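Local atomic coordinates of cytoplasmic protein (Cryptococcus neoformans var. grubii serotype A, PDB entry 7LPQ), a protein that probably cleaves glucose from steryl beta-glucosides as a family 5 glycoside hydrolase, and is captured here with a pyrrolidine-based ligand bound. Residues Pro492-Ile497 / Ala552-Met557; Ala569-Val574 / Asn586-Ser591. All coordinates share one frame; numbering follows the deposited sequence.

The two contacts illustrate how a barrel enzyme divides its chemistry between its outer helices and its ligand-binding end. Both are buried, but contact 1 lies about 19 Å from the centre of the chain and contact 2 about 10 Å, measured from their own centres. Contact 1 packs helix against helix through sulfur and aliphatic groups and adds a salt bridge at a partly exposed arginine. Contact 2 joins the end of a barrel strand to a loop through a backbone bond and a backbone-to-serine bond, and its side chains hold a ligand. Helix 547-559 of contact 1 leads along the chain into strand 567-570 of contact 2, and Met557 CE packs on Ile570 CG1 at 3.7 Å.

Contact 1: residues Pro492-Ile497 / Ala552-Met557; sequences PIRKMI and AMDCSM
Cys555 meets Ile497, Arg494 and Ile493 through its sulfur, and this is the tight part of the contact between residues 492-497 and 552-557, on helices 490-512 and 547-559. With SG anti to the backbone N, the thiol reaches across to Ile497 CG1, 3.6 Å from Cys555 SG. Arg494 contributes the aliphatic foot of its chain, CG lying 3.8 Å from Cys555 CB. Ile493 is a looser neighbour, its CG2 branch standing 4.2 Å from Cys555 SG. The backbones follow suit: Arg494 CA and Cys555 CA come within 5.3 Å. Even here water is admitted, for one molecule donates to both Arg494 O and Cys555 O and so joins two carbonyls that could not bond to each other.

The local axes approach to 9.1 Å and cross at -41°, running in broadly the same direction, as neighbouring outer helices of a TIM barrel do; the strands that follow them, 518-522 and 567-570, pair in parallel.

On the side of the partly exposed Arg494 the chemistry turns ionic. A bend at chi3 (65°) swings the guanidinium over to Asp554, and Arg494 NH1 donates to Asp554 OD2 at 2.6 Å in a salt bridge. The fit is not coplanar: the nitrogen arrives from above the carboxylate, 53° out of its plane, and the two flat groups are tilted against each other. A second water completes a bracket, accepting from Arg494 NH2 at 3.0 Å and donating to Asp554 OD1. That same oxygen also forms a salt bridge with Arg667, which probably helps fix the rotation of the carboxylate.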
loop_
_atom_site.group_PDB
_atom_site.type_symbol
_atom_site.label_atom_id
_atom_site.label_comp_id
_atom_site.label_asym_id
_atom_site.label_seq_id
_atom_site.Cartn_x
_atom_site.Cartn_y
_atom_site.Cartn_z
ATOM N N PRO A 492 26.195 -0.744 -7.083
ATOM C CA PRO A 492 25.607 -2.096 -7.141
ATOM C C PRO A 492 24.261 -2.197 -6.439
ATOM O O PRO A 492 23.366 -2.891 -6.931
ATOM C CB PRO A 492 26.684 -2.964 -6.476
ATOM C CG PRO A 492 27.967 -2.232 -6.750
ATOM C CD PRO A 492 27.611 -0.764 -6.663
ATOM N N ILE A 493 24.090 -1.510 -5.309
ATOM C CA ILE A 493 22.828 -1.587 -4.586
ATOM C C ILE A 493 21.716 -0.938 -5.397
ATOM O O ILE A 493 20.606 -1.479 -5.500
ATOM C CB ILE A 493 22.965 -0.930 -3.200
ATOM C CG1 ILE A 493 23.764 -1.830 -2.255
ATOM C CG2 ILE A 493 21.579 -0.611 -2.628
ATOM C CD1 ILE A 493 24.190 -1.141 -0.970
ATOM N N ARG A 494 21.993 0.229 -5.974
ATOM C CA ARG A 494 20.999 0.917 -6.785
ATOM C C ARG A 494 20.664 0.121 -8.037
ATOM O O ARG A 494 19.488 0.000 -8.403
ATOM C CB ARG A 494 21.506 2.308 -7.149
ATOM C CG ARG A 494 21.504 3.280 -5.985
ATOM C CD ARG A 494 22.348 4.503 -6.297
ATOM N NE ARG A 494 21.792 5.287 -7.396
ATOM C CZ ARG A 494 21.015 6.358 -7.241
ATOM N NH1 ARG A 494 20.689 6.786 -6.025
ATOM N NH2 ARG A 494 20.567 7.004 -8.311
ATOM N N LYS A 495 21.679 -0.419 -8.709
ATOM C CA LYS A 495 21.431 -1.251 -9.881
ATOM C C LYS A 495 20.610 -2.481 -9.513
ATOM O O LYS A 495 19.735 -2.906 -10.280
ATOM C CB LYS A 495 22.763 -1.648 -10.511
ATOM C CG LYS A 495 22.663 -2.436 -11.800
ATOM C CD LYS A 495 23.961 -3.204 -12.082
ATOM C CE LYS A 495 25.167 -2.273 -12.240
ATOM N NZ LYS A 495 26.462 -2.951 -11.845
ATOM N N MET A 496 20.867 -3.057 -8.334
ATOM C CA MET A 496 20.118 -4.229 -7.893
ATOM C C MET A 496 18.644 -3.888 -7.662
ATOM O O MET A 496 17.745 -4.627 -8.087
ATOM C CB MET A 496 20.755 -4.782 -6.617
ATOM C CG MET A 496 20.215 -6.120 -6.160
ATOM S SD MET A 496 19.390 -6.023 -4.561
ATOM C CE MET A 496 20.763 -5.745 -3.473
ATOM N N ILE A 497 18.378 -2.772 -6.983
ATOM C CA ILE A 497 17.002 -2.401 -6.675
ATOM C C ILE A 497 16.251 -2.053 -7.956
ATOM O O ILE A 497 15.064 -2.374 -8.108
ATOM C CB ILE A 497 16.974 -1.236 -5.666
ATOM C CG1 ILE A 497 17.705 -1.616 -4.371
ATOM C CG2 ILE A 497 15.543 -0.811 -5.386
ATOM C CD1 ILE A 497 16.820 -2.162 -3.279
ATOM N N ALA A 552 18.517 6.426 0.686
ATOM C CA ALA A 552 17.611 5.290 0.578
ATOM C C ALA A 552 16.449 5.598 -0.361
ATOM O O ALA A 552 16.080 4.769 -1.200
ATOM C CB ALA A 552 17.096 4.898 1.963
ATOM N N MET A 553 15.855 6.781 -0.250
ATOM C CA MET A 553 14.739 7.116 -1.134
ATOM C C MET A 553 15.228 7.387 -2.551
ATOM O O MET A 553 14.545 7.042 -3.521
ATOM C CB MET A 553 13.954 8.311 -0.595
ATOM C CG MET A 553 12.734 8.714 -1.448
ATOM S SD MET A 553 11.305 7.784 -1.051
ATOM C CE MET A 553 10.757 8.524 0.490
ATOM N N ASP A 554 16.396 8.014 -2.679
ATOM C CA ASP A 554 16.938 8.233 -4.017
ATOM C C ASP A 554 17.152 6.906 -4.735
ATOM O O ASP A 554 16.961 6.802 -5.951
ATOM C CB ASP A 554 18.242 9.027 -3.949
ATOM C CG ASP A 554 18.703 9.501 -5.318
ATOM O OD1 ASP A 554 17.885 10.078 -6.058
ATOM O OD2 ASP A 554 19.887 9.280 -5.660
ATOM N N CYS A 555 17.546 5.869 -3.989
ATOM C CA CYS A 555 17.767 4.557 -4.591
ATOM C C CYS A 555 16.448 3.889 -4.953
ATOM O O CYS A 555 16.331 3.253 -6.006
ATOM C CB CYS A 555 18.573 3.669 -3.632
ATOM S SG CYS A 555 18.528 1.903 -4.031
ATOM N N SER A 556 15.445 4.022 -4.099
ATOM C CA SER A 556 14.119 3.508 -4.442
ATOM C C SER A 556 13.504 4.273 -5.607
ATOM O O SER A 556 12.932 3.664 -6.522
ATOM C CB SER A 556 13.212 3.570 -3.222
ATOM O OG SER A 556 13.557 2.543 -2.300
ATOM N N MET A 557 13.623 5.602 -5.606
ATOM C CA MET A 557 13.075 6.392 -6.711
ATOM C C MET A 557 13.822 6.130 -8.014
ATOM O O MET A 557 13.203 5.977 -9.074
ATOM C CB MET A 557 13.129 7.878 -6.369
ATOM C CG MET A 557 12.126 8.309 -5.299
ATOM S SD MET A 557 10.420 7.953 -5.734
ATOM C CE MET A 557 10.089 6.522 -4.736
HETATM O O HOH W 1 18.114 2.419 -8.074
HETATM O O HOH W 2 18.393 9.076 -8.330
#

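Contact 2: residues Ala569-Val574 / Asn586-Ser591; sequences AIWNYV and NGEDLS. With YAJ (~{N}-[(3~{R},5~{S})-5-(hydroxymethyl)-1-methyl-pyrrolidin-3-yl]-2-(3-oxidanylidene-4~{H}-1,4-benzoxazin-6-yl)ethanamide), chain E.
With its CG turned away from its own nitrogen (chi1 -173°), Trp571 brings the edge of its indole to Leu590 CB, which lies near the ring plane, 3.8 Å from Trp571 CD1; the two side chains cross at about a right angle. Leu590 in turn sets CG anti to its carbonyl carbon (chi1 -73°), and this carries its CD2 methyl to the ligand's methyl carbon YAJ C01, 3.6 Å away. A cis peptide leads into Asn572, whose CB lies against one indole face; its side-chain nitrogen ND2 packs on Leu590 CB, while the polar end of the side chain turns chiefly to Asp583.

The backbone ties the segments with Asn572 N donating to Leu590 O at 3.1 Å. Farther along, Val574 N donates to Ser591 OG at 3.0 Å, and this hydroxyl is also hydrogen-bonded to Trp593 O.

The other indole face carries the ligand. Its hydroxymethyl carbon YAJ C22 sits 3.1 Å from Trp571 CE2, a tight fit toward the rim of the ring. Glu588 grips the same ligand with both oxygens: OE1 accepts from YAJ O23, and OE2 accepts from YAJ N02 at 2.6 Å. A water in the indole plane accepts from Trp571 NE1 at 3.0 Å and donates to Glu588 OE1, linking the indole under the ligand to the carboxylate that grips it. Glu271 binds the ligand as well. A tryptophan followed by a non-proline cis peptide, at the C-terminal end of the last barrel strand, is a hallmark of the sugar-binding site in family 5 and related TIM-barrel glycosidases.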
loop_
_atom_site.group_PDB
_atom_site.type_symbol
_atom_site.label_atom_id
_atom_site.label_comp_id
_atom_site.label_asym_id
_atom_site.label_seq_id
_atom_site.Cartn_x
_atom_site.Cartn_y
_atom_site.Cartn_z
ATOM N N ALA A 569 3.286 5.569 -6.560
ATOM C CA ALA A 569 2.742 6.408 -5.500
ATOM C C ALA A 569 3.570 6.161 -4.248
ATOM O O ALA A 569 3.593 5.039 -3.732
ATOM C CB ALA A 569 1.266 6.092 -5.241
ATOM N N ILE A 570 4.252 7.200 -3.767
ATOM C CA ILE A 570 5.120 7.049 -2.607
ATOM C C ILE A 570 4.282 6.851 -1.349
ATOM O O ILE A 570 3.252 7.504 -1.159
ATOM C CB ILE A 570 6.040 8.277 -2.461
ATOM C CG1 ILE A 570 7.014 8.362 -3.633
ATOM C CG2 ILE A 570 6.791 8.220 -1.132
ATOM C CD1 ILE A 570 7.491 9.773 -3.914
ATOM N N TRP A 571 4.720 5.942 -0.485
ATOM C CA TRP A 571 4.170 5.812 0.859
ATOM C C TRP A 571 5.094 6.528 1.843
ATOM O O TRP A 571 6.255 6.124 2.000
ATOM C CB TRP A 571 4.018 4.330 1.247
ATOM C CG TRP A 571 3.315 4.196 2.545
ATOM C CD1 TRP A 571 3.864 4.321 3.777
ATOM C CD2 TRP A 571 1.910 3.982 2.748
ATOM N NE1 TRP A 571 2.890 4.212 4.743
ATOM C CE2 TRP A 571 1.686 3.990 4.139
ATOM C CE3 TRP A 571 0.824 3.793 1.891
ATOM C CZ2 TRP A 571 0.429 3.781 4.696
ATOM C CZ3 TRP A 571 -0.435 3.596 2.446
ATOM C CH2 TRP A 571 -0.619 3.594 3.835
ATOM N N ASN A 572 4.603 7.593 2.490
ATOM C CA ASN A 572 3.260 8.161 2.319
ATOM C C ASN A 572 3.313 9.636 2.739
ATOM O O ASN A 572 4.396 10.195 2.909
ATOM C CB ASN A 572 2.222 7.375 3.132
ATOM C CG ASN A 572 2.446 7.468 4.631
ATOM O OD1 ASN A 572 1.620 8.027 5.335
ATOM N ND2 ASN A 572 3.541 6.880 5.125
ATOM N N TYR A 573 2.150 10.265 2.901
ATOM C CA TYR A 573 2.061 11.682 3.261
ATOM C C TYR A 573 1.078 11.826 4.413
ATOM O O TYR A 573 -0.131 11.640 4.224
ATOM C CB TYR A 573 1.624 12.529 2.062
ATOM C CG TYR A 573 1.700 14.030 2.295
ATOM C CD1 TYR A 573 2.890 14.727 2.093
ATOM C CD2 TYR A 573 0.585 14.746 2.716
ATOM C CE1 TYR A 573 2.957 16.090 2.307
ATOM C CE2 TYR A 573 0.646 16.107 2.928
ATOM C CZ TYR A 573 1.828 16.774 2.723
ATOM O OH TYR A 573 1.886 18.136 2.939
ATOM N N VAL A 574 1.592 12.157 5.592
ATOM C CA VAL A 574 0.812 12.194 6.822
ATOM C C VAL A 574 0.858 13.604 7.381
ATOM O O VAL A 574 1.848 14.007 7.993
ATOM C CB VAL A 574 1.344 11.189 7.858
ATOM C CG1 VAL A 574 0.474 11.194 9.101
ATOM C CG2 VAL A 574 1.404 9.828 7.265
ATOM N N ASN A 586 1.853 1.948 14.541
ATOM C CA ASN A 586 2.745 0.805 14.714
ATOM C C ASN A 586 4.216 1.190 14.610
ATOM O O ASN A 586 5.062 0.362 14.257
ATOM C CB ASN A 586 2.403 -0.301 13.711
ATOM C CG ASN A 586 1.078 -0.977 14.024
ATOM O OD1 ASN A 586 0.600 -0.926 15.156
ATOM N ND2 ASN A 586 0.476 -1.610 13.018
ATOM N N GLY A 587 4.539 2.439 14.936
ATOM C CA GLY A 587 5.914 2.882 14.890
ATOM C C GLY A 587 6.466 3.124 13.506
ATOM O O GLY A 587 7.681 3.328 13.367
ATOM N N GLU A 588 5.624 3.089 12.474
ATOM C CA GLU A 588 6.084 3.404 11.130
ATOM C C GLU A 588 6.239 4.909 10.984
ATOM O O GLU A 588 5.468 5.686 11.550
ATOM C CB GLU A 588 5.112 2.875 10.085
ATOM C CG GLU A 588 5.322 1.432 9.704
ATOM C CD GLU A 588 4.559 1.049 8.445
ATOM O OE1 GLU A 588 3.931 1.943 7.831
ATOM O OE2 GLU A 588 4.590 -0.146 8.066
ATOM N N ASP A 589 7.257 5.321 10.230
ATOM C CA ASP A 589 7.545 6.741 10.002
ATOM C C ASP A 589 8.041 6.869 8.563
ATOM O O ASP A 589 9.250 6.853 8.307
ATOM C CB ASP A 589 8.562 7.267 11.002
ATOM C CG ASP A 589 8.644 8.781 11.004
ATOM O OD1 ASP A 589 8.085 9.406 10.076
ATOM O OD2 ASP A 589 9.266 9.345 11.926
ATOM N N LEU A 590 7.099 6.989 7.623
ATOM C CA LEU A 590 7.432 7.119 6.210
ATOM C C LEU A 590 6.895 8.403 5.591
ATOM O O LEU A 590 6.883 8.530 4.360
ATOM C CB LEU A 590 6.916 5.907 5.432
ATOM C CG LEU A 590 7.716 4.625 5.688
ATOM C CD1 LEU A 590 7.133 3.825 6.857
ATOM C CD2 LEU A 590 7.776 3.762 4.439
ATOM N N SER A 591 6.465 9.362 6.402
ATOM C CA SER A 591 5.900 10.586 5.854
ATOM C C SER A 591 6.987 11.448 5.226
ATOM O O SER A 591 8.095 11.571 5.760
ATOM C CB SER A 591 5.175 11.385 6.935
ATOM O OG SER A 591 4.498 12.495 6.376
HETATM C C10 YAJ E . 5.707 -5.065 -0.064
HETATM C C13 YAJ E . 8.200 -6.110 0.749
HETATM C C20 YAJ E . 2.811 -1.409 4.877
HETATM C C21 YAJ E . 3.372 -0.070 4.652
HETATM C C22 YAJ E . 2.478 1.097 5.032
HETATM C C01 YAJ E . 5.488 1.009 4.997
HETATM C C03 YAJ E . 5.227 -1.370 5.038
HETATM C C04 YAJ E . 4.013 -2.398 4.888
HETATM C C06 YAJ E . 4.769 -4.377 3.491
HETATM C C08 YAJ E . 4.667 -5.354 2.303
HETATM C C09 YAJ E . 5.836 -5.469 1.280
HETATM C C11 YAJ E . 6.779 -5.178 -0.979
HETATM C C12 YAJ E . 8.042 -5.700 -0.601
HETATM C C14 YAJ E . 7.098 -5.992 1.650
HETATM C C16 YAJ E . 10.570 -6.697 0.296
HETATM C C18 YAJ E . 10.458 -6.053 -1.004
HETATM N N02 YAJ E . 4.617 -0.117 5.481
HETATM N N05 YAJ E . 3.959 -3.331 3.751
HETATM N N15 YAJ E . 9.482 -6.658 1.141
HETATM O O07 YAJ E . 5.680 -4.578 4.310
HETATM O O17 YAJ E . 11.661 -7.151 0.672
HETATM O O19 YAJ E . 9.065 -5.818 -1.487
HETATM O O23 YAJ E . 1.999 0.947 6.362
HETATM O O HOH W 3 3.157 4.566 7.752
#